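Local coordinates for protein D-glucosaminate-6-phosphate ammonia lyase (Salmonella typhimurium, PDB 7LCE) that belongs to the selenocysteine synthase-like family of fold-type I pyridoxal phosphate-dependent proteins and carries its cofactor as a modified lysine, at residues 56-61 with 65-70; 220-225 with 252-257. All blocks are in the same frame, centred on the assembly; numbering follows the deposited sequence.

Contact 1: 56-61 with 65-70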
loop_
_atom_site.group_PDB
_atom_site.type_symbol
_atom_site.label_atom_id
_atom_site.label_comp_id
_atom_site.label_asym_id
_atom_site.label_seq_id
_atom_site.Cartn_x
_atom_site.Cartn_y
_atom_site.Cartn_z
ATOM N N GLU A 56 -19.772 -29.903 34.307
ATOM C CA GLU A 56 -19.436 -31.158 34.971
ATOM C C GLU A 56 -20.447 -32.245 34.626
ATOM O O GLU A 56 -20.065 -33.375 34.298
ATOM C CB GLU A 56 -19.397 -30.933 36.487
ATOM C CG GLU A 56 -19.219 -32.191 37.326
ATOM C CD GLU A 56 -19.325 -31.919 38.822
ATOM O OE1 GLU A 56 -19.492 -30.739 39.205
ATOM O OE2 GLU A 56 -19.262 -32.881 39.617
ATOM N N LEU A 57 -21.742 -31.918 34.680
ATOM C CA LEU A 57 -22.756 -32.939 34.448
ATOM C C LEU A 57 -22.742 -33.416 33.006
ATOM O O LEU A 57 -22.832 -34.620 32.748
ATOM C CB LEU A 57 -24.138 -32.414 34.832
ATOM C CG LEU A 57 -24.322 -32.046 36.305
ATOM C CD1 LEU A 57 -25.712 -31.475 36.572
ATOM C CD2 LEU A 57 -24.049 -33.263 37.165
ATOM N N VAL A 58 -22.593 -32.495 32.053
ATOM C CA VAL A 58 -22.544 -32.887 30.648
ATOM C C VAL A 58 -21.323 -33.757 30.373
ATOM O O VAL A 58 -21.397 -34.746 29.632
ATOM C CB VAL A 58 -22.567 -31.637 29.746
ATOM C CG1 VAL A 58 -22.246 -32.004 28.310
ATOM C CG2 VAL A 58 -23.925 -30.956 29.830
ATOM N N SER A 59 -20.187 -33.414 30.980
ATOM C CA SER A 59 -18.957 -34.155 30.735
ATOM C C SER A 59 -19.032 -35.596 31.218
ATOM O O SER A 59 -18.295 -36.443 30.702
ATOM C CB SER A 59 -17.784 -33.438 31.397
ATOM O OG SER A 59 -17.642 -32.132 30.870
ATOM N N ARG A 60 -19.903 -35.898 32.185
ATOM C CA ARG A 60 -20.045 -37.280 32.637
ATOM C C ARG A 60 -20.546 -38.185 31.520
ATOM O O ARG A 60 -20.204 -39.374 31.485
ATOM C CB ARG A 60 -20.979 -37.350 33.847
ATOM C CG ARG A 60 -20.419 -36.664 35.080
ATOM C CD ARG A 60 -21.378 -36.727 36.255
ATOM N NE ARG A 60 -20.909 -35.905 37.365
ATOM C CZ ARG A 60 -21.574 -35.715 38.497
ATOM N NH1 ARG A 60 -22.749 -36.284 38.711
ATOM N NH2 ARG A 60 -21.048 -34.932 39.434
ATOM N N TYR A 61 -21.344 -37.647 30.598
ATOM C CA TYR A 61 -21.857 -38.459 29.502
ATOM C C TYR A 61 -20.858 -38.572 28.358
ATOM O O TYR A 61 -20.879 -39.564 27.622
ATOM C CB TYR A 61 -23.174 -37.876 28.984
ATOM C CG TYR A 61 -24.239 -37.708 30.044
ATOM C CD1 TYR A 61 -25.055 -38.770 30.413
ATOM C CD2 TYR A 61 -24.431 -36.485 30.674
ATOM C CE1 TYR A 61 -26.031 -38.619 31.383
ATOM C CE2 TYR A 61 -25.404 -36.325 31.644
ATOM C CZ TYR A 61 -26.202 -37.395 31.994
ATOM O OH TYR A 61 -27.171 -37.239 32.957
ATOM N N GLU A 65 -12.882 -33.682 29.851
ATOM C CA GLU A 65 -12.474 -33.019 31.084
ATOM C C GLU A 65 -13.502 -31.981 31.520
ATOM O O GLU A 65 -13.855 -31.911 32.703
ATOM C CB GLU A 65 -11.095 -32.386 30.899
ATOM C CG GLU A 65 -10.031 -33.381 30.459
ATOM C CD GLU A 65 -8.689 -32.730 30.194
ATOM O OE1 GLU A 65 -8.653 -31.491 30.027
ATOM O OE2 GLU A 65 -7.673 -33.457 30.137
ATOM N N ASP A 66 -13.992 -31.168 30.586
ATOM C CA ASP A 66 -14.970 -30.136 30.901
ATOM C C ASP A 66 -15.903 -29.961 29.708
ATOM O O ASP A 66 -15.681 -30.524 28.631
ATOM C CB ASP A 66 -14.287 -28.814 31.279
ATOM C CG ASP A 66 -15.181 -27.904 32.111
ATOM O OD1 ASP A 66 -16.352 -28.270 32.355
ATOM O OD2 ASP A 66 -14.709 -26.825 32.530
ATOM N N SER A 67 -16.957 -29.174 29.913
ATOM C CA SER A 67 -17.945 -28.926 28.873
ATOM C C SER A 67 -18.531 -27.534 29.057
ATOM O O SER A 67 -18.455 -26.943 30.137
ATOM C CB SER A 67 -19.062 -29.978 28.886
ATOM O OG SER A 67 -18.559 -31.274 28.608
ATOM N N TYR A 68 -19.116 -27.014 27.981
ATOM C CA TYR A 68 -19.742 -25.698 27.992
ATOM C C TYR A 68 -21.000 -25.753 27.143
ATOM O O TYR A 68 -20.949 -26.184 25.988
ATOM C CB TYR A 68 -18.785 -24.622 27.465
ATOM C CG TYR A 68 -19.387 -23.236 27.386
ATOM C CD1 TYR A 68 -19.711 -22.532 28.538
ATOM C CD2 TYR A 68 -19.618 -22.626 26.161
ATOM C CE1 TYR A 68 -20.258 -21.264 28.472
ATOM C CE2 TYR A 68 -20.165 -21.357 26.085
ATOM C CZ TYR A 68 -20.483 -20.681 27.244
ATOM O OH TYR A 68 -21.026 -19.415 27.176
ATOM N N ILE A 69 -22.122 -25.305 27.710
ATOM C CA ILE A 69 -23.417 -25.368 27.043
ATOM C C ILE A 69 -23.629 -24.104 26.222
ATOM O O ILE A 69 -23.330 -22.992 26.675
ATOM C CB ILE A 69 -24.554 -25.563 28.065
ATOM C CG1 ILE A 69 -24.406 -26.900 28.787
ATOM C CG2 ILE A 69 -25.912 -25.480 27.386
ATOM C CD1 ILE A 69 -25.579 -27.237 29.684
ATOM N N THR A 70 -24.142 -24.278 25.009
ATOM C CA THR A 70 -24.421 -23.196 24.076
ATOM C C THR A 70 -25.886 -23.257 23.648
ATOM O O THR A 70 -26.628 -24.173 24.013
ATOM C CB THR A 70 -23.499 -23.278 22.857
ATOM O OG1 THR A 70 -23.737 -24.511 22.165
ATOM C CG2 THR A 70 -22.040 -23.218 23.280
#

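Contact 2: 220-225 with 252-257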
loop_
_atom_site.group_PDB
_atom_site.type_symbol
_atom_site.label_atom_id
_atom_site.label_comp_id
_atom_site.label_asym_id
_atom_site.label_seq_id
_atom_site.Cartn_x
_atom_site.Cartn_y
_atom_site.Cartn_z
ATOM N N SER A 220 -30.671 -26.066 22.505
ATOM C CA SER A 220 -29.421 -26.098 23.250
ATOM C C SER A 220 -28.359 -26.795 22.412
ATOM O O SER A 220 -28.654 -27.452 21.411
ATOM C CB SER A 220 -29.594 -26.815 24.590
ATOM O OG SER A 220 -30.016 -28.151 24.387
ATOM N N GLY A 221 -27.114 -26.640 22.850
ATOM C CA GLY A 221 -25.964 -27.327 22.294
ATOM C C GLY A 221 -24.853 -27.248 23.314
ATOM O O GLY A 221 -24.947 -26.516 24.302
ATOM N N PHE A 222 -23.794 -28.019 23.084
ATOM C CA PHE A 222 -22.688 -27.979 24.027
ATOM C C PHE A 222 -21.369 -28.288 23.336
ATOM O O PHE A 222 -21.323 -28.981 22.316
ATOM C CB PHE A 222 -22.925 -28.938 25.202
ATOM C CG PHE A 222 -23.165 -30.366 24.796
ATOM C CD1 PHE A 222 -24.436 -30.795 24.449
ATOM C CD2 PHE A 222 -22.133 -31.286 24.799
ATOM C CE1 PHE A 222 -24.669 -32.110 24.090
ATOM C CE2 PHE A 222 -22.360 -32.604 24.442
ATOM C CZ PHE A 222 -23.629 -33.016 24.088
ATOM N N ILE A 223 -20.299 -27.735 23.903
ATOM C CA ILE A 223 -18.926 -28.030 23.516
ATOM C C ILE A 223 -18.307 -28.876 24.617
ATOM O O ILE A 223 -18.433 -28.546 25.802
ATOM C CB ILE A 223 -18.112 -26.744 23.298
ATOM C CG1 ILE A 223 -18.852 -25.799 22.347
ATOM C CG2 ILE A 223 -16.721 -27.082 22.787
ATOM C CD1 ILE A 223 -18.200 -24.440 22.207
ATOM N N THR A 224 -17.637 -29.958 24.231
ATOM C CA THR A 224 -17.007 -30.862 25.183
ATOM C C THR A 224 -15.582 -31.159 24.736
ATOM O O THR A 224 -15.309 -31.281 23.538
ATOM C CB THR A 224 -17.822 -32.164 25.325
ATOM O OG1 THR A 224 -17.236 -33.000 26.326
ATOM C CG2 THR A 224 -17.891 -32.919 24.003
ATOM N N GLY A 225 -14.670 -31.256 25.698
ATOM C CA GLY A 225 -13.275 -31.486 25.352
ATOM C C GLY A 225 -12.342 -31.230 26.519
ATOM O O GLY A 225 -12.709 -31.427 27.683
ATOM N N VAL A 252 -30.542 -26.248 32.107
ATOM C CA VAL A 252 -31.034 -27.359 32.917
ATOM C C VAL A 252 -31.758 -28.373 32.040
ATOM O O VAL A 252 -31.649 -29.588 32.249
ATOM C CB VAL A 252 -31.940 -26.831 34.045
ATOM C CG1 VAL A 252 -32.575 -27.980 34.810
ATOM C CG2 VAL A 252 -31.150 -25.930 34.980
ATOM N N GLY A 253 -32.503 -27.889 31.043
ATOM C CA GLY A 253 -33.233 -28.794 30.170
ATOM C C GLY A 253 -32.327 -29.763 29.436
ATOM O O GLY A 253 -32.653 -30.944 29.295
ATOM N N LEU A 254 -31.172 -29.283 28.970
ATOM C CA LEU A 254 -30.235 -30.165 28.279
ATOM C C LEU A 254 -29.719 -31.261 29.206
ATOM O O LEU A 254 -29.612 -32.425 28.802
ATOM C CB LEU A 254 -29.069 -29.354 27.713
ATOM C CG LEU A 254 -27.902 -30.177 27.163
ATOM C CD1 LEU A 254 -28.344 -31.022 25.979
ATOM C CD2 LEU A 254 -26.734 -29.278 26.785
ATOM N N VAL A 255 -29.392 -30.907 30.451
ATOM C CA VAL A 255 -28.870 -31.898 31.387
ATOM C C VAL A 255 -29.922 -32.959 31.683
ATOM O O VAL A 255 -29.626 -34.162 31.692
ATOM C CB VAL A 255 -28.376 -31.210 32.673
ATOM C CG1 VAL A 255 -27.873 -32.247 33.670
ATOM C CG2 VAL A 255 -27.288 -30.203 32.341
ATOM N N TYR A 256 -31.166 -32.537 31.923
ATOM C CA TYR A 256 -32.223 -33.508 32.187
ATOM C C TYR A 256 -32.599 -34.285 30.933
ATOM O O TYR A 256 -33.060 -35.428 31.029
ATOM C CB TYR A 256 -33.445 -32.817 32.792
ATOM C CG TYR A 256 -33.353 -32.674 34.295
ATOM C CD1 TYR A 256 -32.561 -31.694 34.877
ATOM C CD2 TYR A 256 -34.045 -33.538 35.132
ATOM C CE1 TYR A 256 -32.466 -31.578 36.252
ATOM C CE2 TYR A 256 -33.961 -33.426 36.506
ATOM C CZ TYR A 256 -33.172 -32.445 37.062
ATOM O OH TYR A 256 -33.090 -32.335 38.432
ATOM N N ALA A 257 -32.405 -33.692 29.754
ATOM C CA ALA A 257 -32.629 -34.436 28.521
ATOM C C ALA A 257 -31.540 -35.475 28.296
ATOM O O ALA A 257 -31.810 -36.542 27.733
ATOM C CB ALA A 257 -32.706 -33.482 27.332
#

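Contact 1: 56-61 with 65-70
Two serine hydroxyls form the polar centre of this contact, Ser59 on the helix and Ser67 on the strand, and the pair is a worked example of how a helix can dock on the outermost strand of this chain's sheet through one small polar group from each. Ser59 OG and Ser67 OG lie 2.6 Å apart, close enough for a hydrogen bond, and both side chains set OG beside their own backbone N (chi1 near -60° in both), which turns the oxygens into the gap between the segments. Each has a further partner: Ser59 OG bonds to Gly55 O one turn back along the helix, and Ser67 OG to Thr224 OG1 on the next strand. A chain of hydroxyls thus runs from helix to sheet through a buried layer.

The apolar part lies alongside. Val58 CG1 rests 3.8 Å from Ser67 CB, while its other branch, CG2, meets Ile69 CD1 at 4.1 Å. Val58 has CG1 anti to the backbone N (chi1 169°), which sends one methyl to each of the two strand residues.

The buried Asp66 carboxylate is held at both oxygens: OD1 accepts the Ser67 N-H at 2.7 Å, met from above the carboxylate plane, and OD2 forms a salt bridge with Lys234.

The axes of 56-61 and 66-70 approach to 6.4 Å, with 116° between their directions. Helix 47-62 here packs on the mixed seven-stranded sheet of the large domain of the fold-type I family. Strand 66-70 pairs antiparallel with strand 221-225, where Glu65 and Asp66 face Gly225 in a classic beta bulge. Helix 248-262 adjoins through Leu57 and Ile69, and helix 227-234 packs on Asp66 and Tyr68.

Contact 2: 220-225 with 252-257
Leu254 reaches out from its helix and divides its surface mainly between Ser220, just ahead of the strand, and Phe222 within it; no hydrogen bond links 220-225 to 252-257. The leucine and phenylalanine side chains cross at about a right angle. Leu254 CD2 comes to 3.6 Å from Phe222 CD1, approaching the ring obliquely, and also lies 4.1 Å from Gly221 O, so this methyl touches both backbone and ring. CG of Phe222 sits between its backbone N and carbonyl carbon (chi1 56°), which places CD1 beside that methyl.

The other branch turns to the serine. Leu254 CD1 and CB each stand 3.7 Å from Ser220 OG, covering one side of the hydroxyl with hydrocarbon. That oxygen has its polar partner elsewhere, in Pro218 O, and its contact with the leucine is van der Waals only. With CG of Leu254 anti to the backbone N (chi1 171°), the chain extends away from the helix, and its two methyls part toward Ser220 and Phe222.

All four touching residues are buried. The Phe222 ring also meets Tyr209, their planes at about 15°, and helix 47-62 packs on it through Val58 and Thr62. In the mixed sheet of the fold-type I large domain, strand 221-225 runs antiparallel to its neighbours 66-70 and 206-210, while helix 248-262 also packs against helices 31-41 and 47-62.

Following the chain from the N terminus, contact 1 closes first, a tight helix-to-strand turn with three residues between 56-61 and 65-70. Contact 2 opens much later and closes a longer loop of 26 residues, including helix 227-234, between 220-225 and 252-257. The two loops are in series, neither nested nor crossed, yet their centres lie only about 7 Å apart. Strands 66-70 and 221-225 are neighbours in the mixed sheet, with probable backbone hydrogen bonds from Thr70 N to Gly221 O and from Ile223 N to Tyr68 O. Together the contacts tie helices 47-62 and 248-262 to two neighbouring strands at one end of that sheet within the chain.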